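Local coordinates for uncharacterized protein (Mycobacterium tuberculosis CAS/NITR204, PDB 5VYQ) that probably transfers a formyl group from a folate cofactor to the amino group of dTDP-4-amino-4,6-dideoxyglucose, a nucleotide-linked deoxysugar that it binds, at residues L40-H44 / V170-D175. Numbering follows the deposited sequence.
Sequences LQARH and VLEHFD
Arg43, from helix 31-43, and Phe174, from helix 155-179, each have CG anti to the backbone N (chi1 -157° for the arginine). The arginine chain then stays extended as far as NE and runs antiparallel to the phenylalanine, setting its guanidinium over CB of Phe174 and bringing NE to 3.8 Å from CD2. From there the group grips helix 155-179 along its edge. NH2 gives a nearly straight bond of 2.9 Å to the backbone O of Leu171, in the carbonyl plane and on a lone pair. NH1 forms a salt bridge with Asp175 OD1 at 2.9 Å, but more bent (133° at the hydrogen) and striking the carboxylate from above its plane. Two waters complete the clasp: one accepts from NH1 and from the backbone N of Asp175 while donating to O of Glu172, and the other donates to Asp175 OD1 and accepts a longer bond from NE. The principle exemplified is that an arginine beside apolar helix packing can run along an aromatic side chain while bonding to the partner helix.

Beside these polar bonds the rest of the contact is apolar. Leu40 lays CD2 over one face of the Phe174 ring, 4.2 Å from its centroid, a CH-pi contact, while its CD1 meets Val170 CG1 at 3.9 Å. The edge of the same ring points at the face of His44 in an offset edge-to-face pair, the planes 74° apart; NE2 of that histidine is hydrogen-bonded to O of Val22. Met47 and Ile24, from strands of the central sheet, also touch Phe174, so both helices pack against the sheet of the formyltransferase domain, with the side chain of Val170 about 12 Å from the bound sugar nucleotide. The bonds to Leu171 O and Asp175 OD1, with Phe174 CB over one face, should restrict guanidinium rotation, and Asp175 probably balances its charge in part.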
ATOM      1  N   LEU A  40       8.128 -30.737 -17.723  1.00 17.30           N
ATOM      2  CA  LEU A  40       7.688 -31.443 -18.921  1.00 17.72           C
ATOM      3  C   LEU A  40       8.785 -32.329 -19.524  1.00 17.34           C
ATOM      4  O   LEU A  40       8.504 -33.359 -20.167  1.00 18.63           O
ATOM      5  CB  LEU A  40       7.216 -30.487 -20.007  1.00 17.61           C
ATOM      6  CG  LEU A  40       5.848 -29.846 -19.866  1.00 18.06           C
ATOM      7  CD1 LEU A  40       5.671 -28.960 -21.092  1.00 19.01           C
ATOM      8  CD2 LEU A  40       4.741 -30.901 -19.884  1.00 19.12           C
ATOM      9  N   GLN A  41      10.022 -31.895 -19.355  1.00 15.80           N
ATOM     10  CA  GLN A  41      11.173 -32.676 -19.814  1.00 19.68           C
ATOM     11  C   GLN A  41      11.242 -34.048 -19.162  1.00 25.47           C
ATOM     12  O   GLN A  41      11.783 -34.982 -19.760  1.00 27.78           O
ATOM     13  CB  GLN A  41      12.456 -31.935 -19.572  1.00 18.12           C
ATOM     14  CG  GLN A  41      12.804 -30.964 -20.668  1.00 20.13           C
ATOM     15  CD  GLN A  41      14.168 -30.341 -20.385  1.00 20.86           C
ATOM     16  OE1 GLN A  41      14.430 -29.900 -19.275  1.00 25.57           O
ATOM     17  NE2 GLN A  41      15.037 -30.304 -21.367  1.00 19.81           N
ATOM     18  N   ALA A  42      10.680 -34.196 -17.968  1.00 27.45           N
ATOM     19  CA  ALA A  42      10.557 -35.520 -17.366  1.00 31.58           C
ATOM     20  C   ALA A  42       9.468 -36.356 -18.049  1.00 32.79           C
ATOM     21  O   ALA A  42       9.497 -37.573 -18.043  1.00 40.85           O
ATOM     22  CB  ALA A  42      10.269 -35.360 -15.877  1.00 34.25           C
ATOM     23  N   ARG A  43       8.491 -35.724 -18.668  1.00 30.44           N
ATOM     24  CA  ARG A  43       7.397 -36.403 -19.347  1.00 29.79           C
ATOM     25  C   ARG A  43       7.678 -36.677 -20.834  1.00 31.46           C
ATOM     26  O   ARG A  43       6.848 -37.273 -21.541  1.00 37.07           O
ATOM     27  CB  ARG A  43       6.177 -35.475 -19.270  1.00 31.96           C
ATOM     28  CG  ARG A  43       4.824 -36.136 -19.411  1.00 28.75           C
ATOM     29  CD  ARG A  43       3.760 -35.089 -19.143  1.00 27.08           C
ATOM     30  NE  ARG A  43       2.568 -35.525 -19.856  1.00 26.33           N
ATOM     31  CZ  ARG A  43       1.341 -35.015 -19.759  1.00 22.83           C
ATOM     32  NH1 ARG A  43       0.367 -35.559 -20.520  1.00 24.50           N
ATOM     33  NH2 ARG A  43       1.093 -34.020 -18.898  1.00 14.82           N
ATOM     34  N   HIS A  44       8.800 -36.194 -21.348  1.00 25.71           N
ATOM     35  CA  HIS A  44       9.022 -36.236 -22.794  1.00 22.12           C
ATOM     36  C   HIS A  44      10.518 -36.085 -23.017  1.00 25.18           C
ATOM     37  O   HIS A  44      11.090 -35.030 -22.775  1.00 24.60           O
ATOM     38  CB  HIS A  44       8.250 -35.126 -23.535  1.00 21.21           C
ATOM     39  CG  HIS A  44       8.379 -35.196 -25.027  1.00 17.06           C
ATOM     40  ND1 HIS A  44       7.479 -35.854 -25.831  1.00 19.00           N
ATOM     41  CD2 HIS A  44       9.314 -34.679 -25.862  1.00 18.86           C
ATOM     42  CE1 HIS A  44       7.858 -35.752 -27.090  1.00 18.85           C
ATOM     43  NE2 HIS A  44       8.983 -35.055 -27.135  1.00 17.93           N
ATOM     44  N   VAL A 170      -1.390 -26.660 -19.233  1.00 10.60           N
ATOM     45  CA  VAL A 170      -0.340 -27.346 -19.964  1.00 11.10           C
ATOM     46  C   VAL A 170      -0.258 -28.855 -19.692  1.00 10.88           C
ATOM     47  O   VAL A 170      -0.129 -29.639 -20.633  1.00 10.85           O
ATOM     48  CB  VAL A 170       1.039 -26.669 -19.738  1.00 10.97           C
ATOM     49  CG1 VAL A 170       2.180 -27.468 -20.335  1.00 13.89           C
ATOM     50  CG2 VAL A 170       1.001 -25.281 -20.362  1.00 12.17           C
ATOM     51  N   LEU A 171      -0.307 -29.228 -18.417  1.00  9.97           N
ATOM     52  CA  LEU A 171      -0.262 -30.641 -18.034  1.00 10.51           C
ATOM     53  C   LEU A 171      -1.473 -31.363 -18.584  1.00 10.09           C
ATOM     54  O   LEU A 171      -1.340 -32.494 -19.049  1.00 10.51           O
ATOM     55  CB  LEU A 171      -0.126 -30.835 -16.549  1.00 11.50           C
ATOM     56  CG  LEU A 171       1.197 -30.284 -16.036  1.00 12.99           C
ATOM     57  CD1 LEU A 171       1.305 -30.356 -14.535  1.00 14.19           C
ATOM     58  CD2 LEU A 171       2.401 -30.972 -16.668  1.00 15.46           C
ATOM     59  N   GLU A 172      -2.650 -30.740 -18.546  1.00  9.63           N
ATOM     60  CA  GLU A 172      -3.816 -31.362 -19.143  1.00 11.38           C
ATOM     61  C   GLU A 172      -3.705 -31.613 -20.633  1.00 11.09           C
ATOM     62  O   GLU A 172      -4.097 -32.696 -21.100  1.00  9.87           O
ATOM     63  CB  GLU A 172      -5.025 -30.459 -18.959  1.00 10.69           C
ATOM     64  CG  GLU A 172      -5.555 -30.384 -17.544  1.00  9.86           C
ATOM     65  CD  GLU A 172      -6.608 -29.310 -17.312  1.00 10.04           C
ATOM     66  OE1 GLU A 172      -6.713 -28.833 -16.137  1.00 11.96           O
ATOM     67  OE2 GLU A 172      -7.333 -29.006 -18.278  1.00 11.49           O
ATOM     68  N   HIS A 173      -3.229 -30.604 -21.383  1.00  9.97           N
ATOM     69  CA  HIS A 173      -3.265 -30.649 -22.815  1.00 10.45           C
ATOM     70  C   HIS A 173      -1.971 -31.066 -23.522  1.00 11.15           C
ATOM     71  O   HIS A 173      -1.925 -31.025 -24.739  1.00 10.95           O
ATOM     72  CB  HIS A 173      -3.783 -29.327 -23.390  1.00 11.35           C
ATOM     73  CG  HIS A 173      -5.187 -29.052 -22.990  1.00 11.28           C
ATOM     74  ND1 HIS A 173      -6.261 -29.627 -23.639  1.00 11.52           N
ATOM     75  CD2 HIS A 173      -5.699 -28.320 -21.976  1.00 11.88           C
ATOM     76  CE1 HIS A 173      -7.373 -29.213 -23.071  1.00 12.24           C
ATOM     77  NE2 HIS A 173      -7.062 -28.431 -22.053  1.00 12.05           N
ATOM     78  N   PHE A 174      -0.938 -31.416 -22.772  1.00 11.28           N
ATOM     79  CA  PHE A 174       0.384 -31.627 -23.351  1.00 11.35           C
ATOM     80  C   PHE A 174       0.342 -32.678 -24.460  1.00 11.43           C
ATOM     81  O   PHE A 174       0.888 -32.476 -25.542  1.00 10.16           O
ATOM     82  CB  PHE A 174       1.383 -32.076 -22.315  1.00 13.20           C
ATOM     83  CG  PHE A 174       2.725 -32.378 -22.929  1.00 14.25           C
ATOM     84  CD1 PHE A 174       3.481 -31.353 -23.462  1.00 16.72           C
ATOM     85  CD2 PHE A 174       3.157 -33.683 -23.103  1.00 16.44           C
ATOM     86  CE1 PHE A 174       4.704 -31.608 -24.072  1.00 17.19           C
ATOM     87  CE2 PHE A 174       4.370 -33.952 -23.720  1.00 16.22           C
ATOM     88  CZ  PHE A 174       5.164 -32.917 -24.185  1.00 17.62           C
ATOM     89  N   ASP A 175      -0.320 -33.816 -24.207  1.00 10.55           N
ATOM     90  CA  ASP A 175      -0.306 -34.831 -25.267  1.00 11.19           C
ATOM     91  C   ASP A 175      -0.856 -34.280 -26.582  1.00 12.41           C
ATOM     92  O   ASP A 175      -0.294 -34.562 -27.652  1.00 13.42           O
ATOM     93  CB  ASP A 175      -1.096 -36.096 -24.889  1.00 13.11           C
ATOM     94  CG  ASP A 175      -0.500 -36.865 -23.737  1.00 12.96           C
ATOM     95  OD1 ASP A 175       0.589 -36.522 -23.234  1.00 13.73           O
ATOM     96  OD2 ASP A 175      -1.158 -37.860 -23.333  1.00 16.12           O
TER
HETATM   97  O   HOH W   1      -1.892 -34.607 -21.838  1.00 14.98           O
HETATM   98  O   HOH W   2       2.421 -37.913 -22.110  1.00 34.81           O